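Local coordinates for stage III sporulation protein AH (Bacillus subtilis, PDB 3TUF), which takes part in forespore engulfment and forms with SpoIIQ an intercellular channel that lets mother-cell gene expression trigger sigma-G activity in the forespore, at residues V130-E134 and V151-G155; D156-V162 and D188-E194; L103-V107 and A120-M124; G145-A149 and T161-D165. All coordinates share one frame; numbering follows the deposited sequence.

Contact 1 of 4, residues V130-E134 and V151-G155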
loop_
_atom_site.group_PDB
_atom_site.type_symbol
_atom_site.label_atom_id
_atom_site.label_comp_id
_atom_site.label_asym_id
_atom_site.label_seq_id
_atom_site.Cartn_x
_atom_site.Cartn_y
_atom_site.Cartn_z
ATOM N N VAL B 130 -2.116 -8.973 -1.037
ATOM C CA VAL B 130 -2.378 -8.320 -2.301
ATOM C C VAL B 130 -1.831 -6.890 -2.266
ATOM O O VAL B 130 -1.058 -6.489 -3.160
ATOM C CB VAL B 130 -3.912 -8.315 -2.596
ATOM C CG1 VAL B 130 -4.366 -7.152 -3.579
ATOM C CG2 VAL B 130 -4.351 -9.690 -3.091
ATOM N N GLU B 131 -2.215 -6.125 -1.238
ATOM C CA GLU B 131 -1.686 -4.755 -1.073
ATOM C C GLU B 131 -0.158 -4.743 -1.174
ATOM O O GLU B 131 0.418 -3.932 -1.922
ATOM C CB GLU B 131 -2.082 -4.093 0.286
ATOM C CG GLU B 131 -3.599 -3.850 0.630
ATOM C CD GLU B 131 -4.227 -2.640 -0.118
ATOM O OE1 GLU B 131 -3.487 -1.982 -0.912
ATOM O OE2 GLU B 131 -5.456 -2.348 0.099
ATOM N N GLY B 132 0.484 -5.637 -0.405
ATOM C CA GLY B 132 1.953 -5.716 -0.366
ATOM C C GLY B 132 2.561 -6.074 -1.721
ATOM O O GLY B 132 3.583 -5.470 -2.157
ATOM N N THR B 133 1.920 -7.059 -2.379
ATOM C CA THR B 133 2.304 -7.512 -3.703
ATOM C C THR B 133 2.275 -6.378 -4.712
ATOM O O THR B 133 3.233 -6.185 -5.458
ATOM C CB THR B 133 1.365 -8.585 -4.175
ATOM O OG1 THR B 133 1.629 -9.785 -3.426
ATOM C CG2 THR B 133 1.515 -8.842 -5.738
ATOM N N GLU B 134 1.193 -5.613 -4.733
ATOM C CA GLU B 134 1.125 -4.508 -5.668
ATOM C C GLU B 134 2.172 -3.410 -5.462
ATOM O O GLU B 134 2.778 -2.955 -6.446
ATOM C CB GLU B 134 -0.228 -3.877 -5.562
ATOM C CG GLU B 134 -1.301 -4.890 -5.526
ATOM C CD GLU B 134 -2.643 -4.231 -5.534
ATOM O OE1 GLU B 134 -2.687 -3.027 -5.179
ATOM O OE2 GLU B 134 -3.630 -4.902 -5.914
ATOM N N VAL B 151 -0.526 -1.420 -10.504
ATOM C CA VAL B 151 -0.639 -2.869 -10.408
ATOM C C VAL B 151 -1.810 -3.194 -9.525
ATOM O O VAL B 151 -1.873 -2.787 -8.340
ATOM C CB VAL B 151 0.612 -3.554 -9.703
ATOM C CG1 VAL B 151 0.368 -5.101 -9.400
ATOM C CG2 VAL B 151 1.924 -3.381 -10.501
ATOM N N ASN B 152 -2.722 -3.983 -10.063
ATOM C CA ASN B 152 -3.867 -4.414 -9.291
ATOM C C ASN B 152 -3.842 -5.913 -9.341
ATOM O O ASN B 152 -3.952 -6.519 -10.425
ATOM C CB ASN B 152 -5.192 -3.790 -9.825
ATOM C CG ASN B 152 -6.454 -4.360 -9.129
ATOM O OD1 ASN B 152 -6.503 -5.490 -8.635
ATOM N ND2 ASN B 152 -7.499 -3.562 -9.122
ATOM N N ALA B 153 -3.679 -6.499 -8.167
ATOM C CA ALA B 153 -3.392 -7.914 -8.056
ATOM C C ALA B 153 -4.551 -8.596 -7.386
ATOM O O ALA B 153 -4.433 -9.711 -6.860
ATOM C CB ALA B 153 -2.127 -8.114 -7.239
ATOM N N GLU B 154 -5.692 -7.932 -7.398
ATOM C CA GLU B 154 -6.771 -8.386 -6.536
ATOM C C GLU B 154 -7.564 -9.621 -6.982
ATOM O O GLU B 154 -7.969 -10.423 -6.130
ATOM C CB GLU B 154 -7.718 -7.263 -6.212
ATOM C CG GLU B 154 -8.532 -7.584 -5.024
ATOM C CD GLU B 154 -9.366 -6.398 -4.603
ATOM O OE1 GLU B 154 -9.490 -5.407 -5.412
ATOM O OE2 GLU B 154 -9.890 -6.469 -3.459
ATOM N N GLY B 155 -7.812 -9.781 -8.266
ATOM C CA GLY B 155 -8.750 -10.822 -8.656
ATOM C C GLY B 155 -8.146 -12.078 -9.263
ATOM O O GLY B 155 -7.164 -12.617 -8.767
#
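E134 sets CG beside its own backbone N (chi1 -45°) and runs extended from there (chi2 -175°), which carries its carboxylate off helix 114-143 to the backbone of A153. V130, one helical turn earlier, has CG1 anti to its backbone N, which directs that methyl at the same bend of the chain. This is where helix 114-143, which opens the alpha-beta-beta-alpha-beta part of the chain, consistent with the ring-building fold suggested by its family, packs on the edge strand 149-152 and the turn that follows it. The A153 N-H meets E134 OE2 at 2.8 Å, nearly straight (171°) but from above the carboxylate plane. The same oxygen is in a salt bridge with R96 of helix 84-107, which also pairs with E131 and E154; the arginine thus ties both helices to the turn and probably steadies three carboxylates in their charged form. A valine in place of E134 would probably leave the A153 N-H without its acceptor and take away one of the three carboxylates that hold R96. Around this bond the packing is apolar. A153 CB lies 3.7 Å from E134 CG and 4.0 Å from T133 CG2, and a methyl is small enough to let the helix come close. V151 rests CG1 on E134 CA at 3.9 Å, its branched side chain suiting both the strand and the buried helix surface. V130 CG1 reaches E154 CA at 4.0 Å. The turn itself is an Asx turn: N152 OD1 accepts from E154 N at 2.9 Å, the N-H coming almost head-on to the amide oxygen.

Contact 2 of 4, residues D156-V162 and D188-E194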
loop_
_atom_site.group_PDB
_atom_site.type_symbol
_atom_site.label_atom_id
_atom_site.label_comp_id
_atom_site.label_asym_id
_atom_site.label_seq_id
_atom_site.Cartn_x
_atom_site.Cartn_y
_atom_site.Cartn_z
ATOM N N ASP B 156 -8.773 -12.535 -10.345
ATOM C CA ASP B 156 -8.318 -13.681 -11.101
ATOM C C ASP B 156 -7.171 -13.308 -12.026
ATOM O O ASP B 156 -6.409 -14.166 -12.441
ATOM C CB ASP B 156 -9.466 -14.214 -11.949
ATOM C CG ASP B 156 -10.406 -15.144 -11.174
ATOM O OD1 ASP B 156 -10.041 -15.566 -10.042
ATOM O OD2 ASP B 156 -11.503 -15.463 -11.721
ATOM N N LYS B 157 -7.069 -12.038 -12.375
ATOM C CA LYS B 157 -6.067 -11.611 -13.280
ATOM C C LYS B 157 -5.307 -10.602 -12.471
ATOM O O LYS B 157 -5.857 -10.064 -11.488
ATOM C CB LYS B 157 -6.747 -10.908 -14.419
ATOM C CG LYS B 157 -5.957 -10.966 -15.694
ATOM C CD LYS B 157 -6.073 -9.692 -16.506
ATOM C CE LYS B 157 -7.365 -9.657 -17.279
ATOM N NZ LYS B 157 -7.227 -8.715 -18.437
ATOM N N ILE B 158 -4.048 -10.370 -12.855
ATOM C CA ILE B 158 -3.247 -9.272 -12.334
ATOM C C ILE B 158 -3.072 -8.220 -13.443
ATOM O O ILE B 158 -2.516 -8.509 -14.513
ATOM C CB ILE B 158 -1.827 -9.749 -11.988
ATOM C CG1 ILE B 158 -1.807 -11.052 -11.158
ATOM C CG2 ILE B 158 -1.057 -8.661 -11.354
ATOM C CD1 ILE B 158 -2.762 -11.125 -9.928
ATOM N N ASN B 159 -3.493 -6.994 -13.201
ATOM C CA ASN B 159 -3.379 -5.954 -14.213
ATOM C C ASN B 159 -2.303 -5.032 -13.874
ATOM O O ASN B 159 -2.213 -4.588 -12.707
ATOM C CB ASN B 159 -4.665 -5.150 -14.319
ATOM C CG ASN B 159 -5.666 -5.889 -15.072
ATOM O OD1 ASN B 159 -6.576 -6.533 -14.482
ATOM N ND2 ASN B 159 -5.482 -5.916 -16.409
ATOM N N ILE B 160 -1.488 -4.717 -14.868
ATOM C CA ILE B 160 -0.311 -3.943 -14.595
ATOM C C ILE B 160 -0.257 -2.983 -15.700
ATOM O O ILE B 160 -0.300 -3.367 -16.887
ATOM C CB ILE B 160 0.933 -4.782 -14.746
ATOM C CG1 ILE B 160 0.901 -5.940 -13.735
ATOM C CG2 ILE B 160 2.281 -3.885 -14.697
ATOM C CD1 ILE B 160 2.107 -6.877 -13.916
ATOM N N THR B 161 -0.157 -1.714 -15.333
ATOM C CA THR B 161 -0.121 -0.693 -16.358
ATOM C C THR B 161 1.124 0.094 -16.117
ATOM O O THR B 161 1.456 0.457 -14.956
ATOM C CB THR B 161 -1.388 0.205 -16.360
ATOM O OG1 THR B 161 -2.541 -0.629 -16.167
ATOM C CG2 THR B 161 -1.508 0.994 -17.702
ATOM N N VAL B 162 1.825 0.328 -17.215
ATOM C CA VAL B 162 3.137 0.907 -17.158
ATOM C C VAL B 162 3.113 2.123 -18.097
ATOM O O VAL B 162 2.540 2.070 -19.198
ATOM C CB VAL B 162 4.155 -0.215 -17.488
ATOM C CG1 VAL B 162 5.335 0.281 -18.278
ATOM C CG2 VAL B 162 4.574 -0.904 -16.192
ATOM N N ASP B 188 -3.952 -15.166 -14.473
ATOM C CA ASP B 188 -3.480 -14.587 -15.730
ATOM C C ASP B 188 -2.806 -13.301 -15.276
ATOM O O ASP B 188 -2.991 -12.878 -14.123
ATOM C CB ASP B 188 -4.631 -14.399 -16.785
ATOM C CG ASP B 188 -4.110 -13.879 -18.176
ATOM O OD1 ASP B 188 -2.883 -13.996 -18.505
ATOM O OD2 ASP B 188 -4.931 -13.315 -18.955
ATOM N N VAL B 189 -2.009 -12.719 -16.160
ATOM C CA VAL B 189 -1.268 -11.533 -15.877
ATOM C C VAL B 189 -1.332 -10.698 -17.146
ATOM O O VAL B 189 -1.004 -11.169 -18.220
ATOM C CB VAL B 189 0.220 -11.906 -15.615
ATOM C CG1 VAL B 189 1.082 -10.667 -15.590
ATOM C CG2 VAL B 189 0.425 -12.702 -14.311
ATOM N N ALA B 190 -1.739 -9.441 -17.047
ATOM C CA ALA B 190 -1.783 -8.625 -18.240
ATOM C C ALA B 190 -0.961 -7.370 -18.022
ATOM O O ALA B 190 -0.874 -6.871 -16.886
ATOM C CB ALA B 190 -3.248 -8.299 -18.575
ATOM N N VAL B 191 -0.320 -6.869 -19.066
ATOM C CA VAL B 191 0.557 -5.733 -18.906
ATOM C C VAL B 191 0.255 -4.810 -20.018
ATOM O O VAL B 191 0.435 -5.187 -21.192
ATOM C CB VAL B 191 1.986 -6.149 -19.115
ATOM C CG1 VAL B 191 2.954 -4.947 -18.984
ATOM C CG2 VAL B 191 2.299 -7.206 -18.113
ATOM N N THR B 192 -0.189 -3.597 -19.680
ATOM C CA THR B 192 -0.530 -2.596 -20.687
ATOM C C THR B 192 0.465 -1.469 -20.629
ATOM O O THR B 192 0.815 -1.038 -19.545
ATOM C CB THR B 192 -1.877 -2.009 -20.332
ATOM O OG1 THR B 192 -2.790 -3.093 -20.100
ATOM C CG2 THR B 192 -2.395 -1.087 -21.433
ATOM N N PHE B 193 0.898 -0.988 -21.793
ATOM C CA PHE B 193 1.834 0.145 -21.900
ATOM C C PHE B 193 1.110 1.387 -22.407
ATOM O O PHE B 193 0.706 1.443 -23.566
ATOM C CB PHE B 193 2.977 -0.181 -22.864
ATOM C CG PHE B 193 3.808 -1.374 -22.446
ATOM C CD1 PHE B 193 3.264 -2.667 -22.434
ATOM C CD2 PHE B 193 5.107 -1.215 -22.066
ATOM C CE1 PHE B 193 4.024 -3.786 -22.014
ATOM C CE2 PHE B 193 5.857 -2.316 -21.661
ATOM C CZ PHE B 193 5.312 -3.602 -21.644
ATOM N N GLU B 194 0.963 2.380 -21.529
ATOM C CA GLU B 194 0.310 3.675 -21.822
ATOM C C GLU B 194 1.283 4.734 -22.350
ATOM O O GLU B 194 2.353 4.923 -21.755
ATOM C CB GLU B 194 -0.270 4.244 -20.535
ATOM C CG GLU B 194 -1.385 3.443 -19.950
ATOM C CD GLU B 194 -2.711 3.806 -20.553
ATOM O OE1 GLU B 194 -2.718 4.298 -21.707
ATOM O OE2 GLU B 194 -3.741 3.614 -19.867
HETATM O O HOH W 1 -6.746 -10.993 -20.094
HETATM O O HOH W 2 -3.243 -4.651 -18.040
#
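A190 N gives I158 O a nearly linear hydrogen bond of 2.8 Å (176°), and T192 N to I160 O and E194 N to V162 O repeat the pattern. In return I158 N and V162 N donate to D188 O and T192 O, with a weak link from I160 N to A190 O. Alternation of this kind marks neighbouring parallel strands, here joined by a beta-alpha-beta crossover through helices 169-177 and 181-184. Their axes run 4.5 Å apart and only 14° from parallel. Strand 188-194 continues the sheet into SpoIIQ, whose strand pairs antiparallel with A190-T192; S79 and L80 of SpoIIQ bond the D188 carboxylate, and its T77 bonds T192 OG1. On the face of K157, N159 and T161, water bridges K157 NZ to D188 OD2, and another joins N159 ND2 to T192 OG1. K157, its CG anti to the backbone N (chi1 -153°), bends at chi2 and chi3 to lie over the small A190, K157 CD being 3.8 Å from A190 CB. The other face is built of branched and aromatic residues, fit for burial under helices 169-177 and 181-184: I160 CD1 touches V191 CG2 at 4.2 Å, and V162 lies alongside F193, V162 CG1 4.1 Å from F193 CD2.

Contact 3 of 4, residues L103-V107 and A120-M124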
loop_
_atom_site.group_PDB
_atom_site.type_symbol
_atom_site.label_atom_id
_atom_site.label_comp_id
_atom_site.label_asym_id
_atom_site.label_seq_id
_atom_site.Cartn_x
_atom_site.Cartn_y
_atom_site.Cartn_z
ATOM N N LEU B 103 -14.928 -6.217 6.093
ATOM C CA LEU B 103 -14.276 -7.379 6.685
ATOM C C LEU B 103 -14.153 -7.191 8.209
ATOM O O LEU B 103 -14.636 -8.009 9.012
ATOM C CB LEU B 103 -12.907 -7.649 6.041
ATOM C CG LEU B 103 -12.815 -8.376 4.663
ATOM C CD1 LEU B 103 -14.127 -9.089 4.262
ATOM C CD2 LEU B 103 -12.309 -7.456 3.537
ATOM N N ASN B 104 -13.562 -6.083 8.621
ATOM C CA ASN B 104 -13.402 -5.886 10.037
ATOM C C ASN B 104 -14.738 -5.917 10.768
ATOM O O ASN B 104 -14.824 -6.373 11.915
ATOM C CB ASN B 104 -12.714 -4.568 10.304
ATOM C CG ASN B 104 -12.255 -4.432 11.750
ATOM O OD1 ASN B 104 -12.256 -5.384 12.553
ATOM N ND2 ASN B 104 -11.848 -3.235 12.085
ATOM N N ALA B 105 -15.776 -5.427 10.096
ATOM C CA ALA B 105 -17.058 -5.295 10.728
ATOM C C ALA B 105 -17.672 -6.669 11.044
ATOM O O ALA B 105 -18.205 -6.885 12.138
ATOM C CB ALA B 105 -17.979 -4.463 9.850
ATOM N N ILE B 106 -17.588 -7.581 10.077
ATOM C CA ILE B 106 -18.030 -8.975 10.206
ATOM C C ILE B 106 -17.268 -9.706 11.312
ATOM O O ILE B 106 -17.860 -10.301 12.234
ATOM C CB ILE B 106 -17.816 -9.708 8.864
ATOM C CG1 ILE B 106 -18.844 -9.211 7.844
ATOM C CG2 ILE B 106 -17.952 -11.202 9.007
ATOM C CD1 ILE B 106 -18.268 -8.991 6.474
ATOM N N VAL B 107 -15.945 -9.641 11.213
ATOM C CA VAL B 107 -15.052 -10.296 12.161
ATOM C C VAL B 107 -15.381 -9.832 13.567
ATOM O O VAL B 107 -15.392 -10.630 14.507
ATOM C CB VAL B 107 -13.594 -9.986 11.815
ATOM C CG1 VAL B 107 -12.667 -10.195 13.008
ATOM C CG2 VAL B 107 -13.161 -10.853 10.696
ATOM N N ALA B 120 -14.050 -14.023 6.569
ATOM C CA ALA B 120 -13.765 -12.592 6.545
ATOM C C ALA B 120 -12.315 -12.345 6.990
ATOM O O ALA B 120 -11.548 -11.575 6.367
ATOM C CB ALA B 120 -14.694 -11.884 7.429
ATOM N N TYR B 121 -11.910 -13.010 8.053
ATOM C CA TYR B 121 -10.511 -12.862 8.470
ATOM C C TYR B 121 -9.472 -13.244 7.380
ATOM O O TYR B 121 -8.480 -12.524 7.166
ATOM C CB TYR B 121 -10.251 -13.597 9.778
ATOM C CG TYR B 121 -8.854 -13.406 10.269
ATOM C CD1 TYR B 121 -8.492 -12.249 10.926
ATOM C CD2 TYR B 121 -7.883 -14.376 10.045
ATOM C CE1 TYR B 121 -7.184 -12.065 11.374
ATOM C CE2 TYR B 121 -6.581 -14.208 10.480
ATOM C CZ TYR B 121 -6.234 -13.057 11.142
ATOM O OH TYR B 121 -4.946 -12.887 11.575
ATOM N N ASP B 122 -9.707 -14.358 6.687
ATOM C CA ASP B 122 -8.840 -14.747 5.577
ATOM C C ASP B 122 -8.827 -13.773 4.421
ATOM O O ASP B 122 -7.758 -13.494 3.860
ATOM C CB ASP B 122 -9.231 -16.110 5.065
ATOM C CG ASP B 122 -9.000 -17.169 6.082
ATOM O OD1 ASP B 122 -8.690 -16.812 7.243
ATOM O OD2 ASP B 122 -9.122 -18.354 5.728
ATOM N N LYS B 123 -10.008 -13.270 4.053
ATOM C CA LYS B 123 -10.123 -12.263 2.995
ATOM C C LYS B 123 -9.311 -11.021 3.415
ATOM O O LYS B 123 -8.612 -10.394 2.594
ATOM C CB LYS B 123 -11.592 -11.913 2.730
ATOM C CG LYS B 123 -12.335 -12.873 1.792
ATOM C CD LYS B 123 -13.858 -12.516 1.582
ATOM C CE LYS B 123 -14.721 -13.709 1.094
ATOM N NZ LYS B 123 -16.159 -13.360 1.215
ATOM N N MET B 124 -9.366 -10.703 4.712
ATOM C CA MET B 124 -8.664 -9.554 5.252
ATOM C C MET B 124 -7.140 -9.745 5.111
ATOM O O MET B 124 -6.420 -8.915 4.461
ATOM C CB MET B 124 -9.059 -9.386 6.716
ATOM C CG MET B 124 -8.944 -7.985 7.279
ATOM S SD MET B 124 -9.430 -7.945 9.024
ATOM C CE MET B 124 -11.051 -8.682 8.952
#
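M124 bends back at its last torsion (chi3 -54°), which brings its methyl CE sharply round onto helix 84-107, where L103 and V107 receive it. The methyl lies 3.6 Å from L103 CB and 3.5 Å from V107 CG2, the second a close fit for two methyls. The thioether chain of M124 and the branch of V107 slant across one another, and a flexible, unbranched methionine is well suited to slipping its methyl between L103 and V107. Beyond CB, L103 continues to the other helix: its CG stands 3.8 Å from the carbonyl O of A120, and its CD1 touches K123 CB at 4.1 Å, with the two side chains at about a right angle and the lysine leading its amine off the contact. The two helices form an antiparallel helical hairpin, their segment axes 8.9 Å apart with a crossing angle of -150°. A120 suits this spacing because it adds a single methyl, with I106 CG2 resting on A120 CB at 3.7 Å. Cutting L103 back to an alanine here is likely to open a gap beside the A120 carbonyl and to leave K123 CB without its apolar neighbour. V107 CG2 also sits 3.6 Å from Y121 N, over the helix backbone. Y121 turns its ring outward, and its OH bonds N104 OD1 of a second copy of this protein, with the reciprocal bond from N104; that copy's Y121 packs on V107 and M124.

Contact 4 of 4, residues G145-A149 and T161-D165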
loop_
_atom_site.group_PDB
_atom_site.type_symbol
_atom_site.label_atom_id
_atom_site.label_comp_id
_atom_site.label_asym_id
_atom_site.label_seq_id
_atom_site.Cartn_x
_atom_site.Cartn_y
_atom_site.Cartn_z
ATOM N N GLY B 145 13.557 1.159 -14.795
ATOM C CA GLY B 145 13.532 2.239 -15.760
ATOM C C GLY B 145 12.128 2.558 -16.211
ATOM O O GLY B 145 11.938 3.115 -17.283
ATOM N N TYR B 146 11.109 2.213 -15.446
ATOM C CA TYR B 146 9.812 2.762 -15.863
ATOM C C TYR B 146 9.484 3.949 -14.996
ATOM O O TYR B 146 9.661 3.908 -13.763
ATOM C CB TYR B 146 8.689 1.732 -15.888
ATOM C CG TYR B 146 8.862 0.701 -16.996
ATOM C CD1 TYR B 146 8.516 1.000 -18.324
ATOM C CD2 TYR B 146 9.381 -0.541 -16.721
ATOM C CE1 TYR B 146 8.695 0.063 -19.358
ATOM C CE2 TYR B 146 9.570 -1.480 -17.729
ATOM C CZ TYR B 146 9.225 -1.187 -19.051
ATOM O OH TYR B 146 9.427 -2.132 -20.049
ATOM N N GLU B 147 9.045 5.019 -15.654
ATOM C CA GLU B 147 8.724 6.290 -14.976
ATOM C C GLU B 147 7.580 6.181 -13.928
ATOM O O GLU B 147 7.619 6.803 -12.858
ATOM C CB GLU B 147 8.449 7.364 -16.028
ATOM C CG GLU B 147 7.872 8.665 -15.518
ATOM C CD GLU B 147 6.671 9.086 -16.349
ATOM O OE1 GLU B 147 5.625 9.447 -15.752
ATOM O OE2 GLU B 147 6.763 9.019 -17.603
ATOM N N ASP B 148 6.576 5.370 -14.220
ATOM C CA ASP B 148 5.551 5.062 -13.228
ATOM C C ASP B 148 4.928 3.723 -13.621
ATOM O O ASP B 148 5.041 3.315 -14.784
ATOM C CB ASP B 148 4.478 6.165 -13.192
ATOM C CG ASP B 148 3.648 6.145 -11.896
ATOM O OD1 ASP B 148 3.841 5.234 -11.036
ATOM O OD2 ASP B 148 2.794 7.057 -11.732
ATOM N N ALA B 149 4.291 3.051 -12.658
ATOM C CA ALA B 149 3.605 1.787 -12.893
ATOM C C ALA B 149 2.437 1.617 -11.953
ATOM O O ALA B 149 2.456 2.152 -10.849
ATOM C CB ALA B 149 4.547 0.631 -12.692
ATOM N N THR B 161 -0.157 -1.714 -15.333
ATOM C CA THR B 161 -0.121 -0.693 -16.358
ATOM C C THR B 161 1.124 0.094 -16.117
ATOM O O THR B 161 1.456 0.457 -14.956
ATOM C CB THR B 161 -1.388 0.205 -16.360
ATOM O OG1 THR B 161 -2.541 -0.629 -16.167
ATOM C CG2 THR B 161 -1.508 0.994 -17.702
ATOM N N VAL B 162 1.825 0.328 -17.215
ATOM C CA VAL B 162 3.137 0.907 -17.158
ATOM C C VAL B 162 3.113 2.123 -18.097
ATOM O O VAL B 162 2.540 2.070 -19.198
ATOM C CB VAL B 162 4.155 -0.215 -17.488
ATOM C CG1 VAL B 162 5.335 0.281 -18.278
ATOM C CG2 VAL B 162 4.574 -0.904 -16.192
ATOM N N LYS B 163 3.640 3.251 -17.626
ATOM C CA LYS B 163 3.847 4.419 -18.485
ATOM C C LYS B 163 4.978 4.101 -19.435
ATOM O O LYS B 163 6.041 3.701 -18.972
ATOM C CB LYS B 163 4.236 5.626 -17.639
ATOM C CG LYS B 163 3.062 6.559 -17.279
ATOM C CD LYS B 163 2.626 7.441 -18.454
ATOM C CE LYS B 163 1.787 8.647 -17.994
ATOM N NZ LYS B 163 2.674 9.740 -17.509
ATOM N N SER B 164 4.762 4.249 -20.743
ATOM C CA SER B 164 5.806 3.975 -21.754
ATOM C C SER B 164 5.345 4.242 -23.193
ATOM O O SER B 164 4.193 3.944 -23.560
ATOM C CB SER B 164 6.338 2.523 -21.647
ATOM O OG SER B 164 7.484 2.310 -22.460
ATOM N N ASP B 165 6.259 4.778 -24.006
ATOM C CA ASP B 165 5.979 5.066 -25.412
ATOM C C ASP B 165 6.263 3.884 -26.298
ATOM O O ASP B 165 5.452 3.523 -27.146
ATOM C CB ASP B 165 6.769 6.277 -25.863
ATOM C CG ASP B 165 6.198 7.551 -25.298
ATOM O OD1 ASP B 165 4.965 7.779 -25.457
ATOM O OD2 ASP B 165 6.973 8.303 -24.668
#
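K163 N donates to D148 O across the mouth of a beta hairpin, a 3.2 Å bond that approaches from above the carbonyl plane. Next to it A149 and V162 form an antiparallel non-hydrogen-bonded pair, with a CA-H...O contact of 3.3 Å from A149 CA to T161 O. D148 OD1 takes A149 N at 2.8 Å and is also in a salt bridge with R89 of helix 84-107, and this pair of bonds probably helps fix the turn of the D148 carboxylate. Among charged side chains, E147 puts CG anti to its backbone N (chi1 170°) and bends at chi2, which sends OE1 to K163 NZ in a salt bridge of 3.4 Å, weak as a hydrogen bond. Two long, flexible chains meet here near the surface. The apolar contact centres on V162. Its CG1 methyl lies over one face of the Y146 ring, 3.3 Å from Y146 CD1, while K163 O and S164 OG stand near the ring edge, S164 OG being hydrogen-bonded to K166 O. The second methyl, V162 CG2, meets A149 CB at 3.8 Å, an alanine being small enough for a buried spot. I141 of helix 114-143 covers A149, V162 and Y146; I175 of helix 169-177 also packs on V162 and Y146, and F193 of strand 188-194 borders the tyrosine.

Contacts 1, 2 and 4 all reach one three-stranded sheet. Contact 2 shares T161 and V162 with contact 4, and E194 O probably accepts from S164 N at 2.7 Å; the same sheet joins contact 1 to contact 2 through N152 N and N159 O, 2.8 Å apart. The centre of contact 1 lies about 2 Å from the centre of the chain. Contact 3 stands apart, its centre about 18 Å from that of contact 1, with which it shares helix 114-143, and about 34 Å from that of contact 4. The partners differ as well: contact 2 faces SpoIIQ, the other channel component, whereas contacts 1 and 3 border the second copy of this protein.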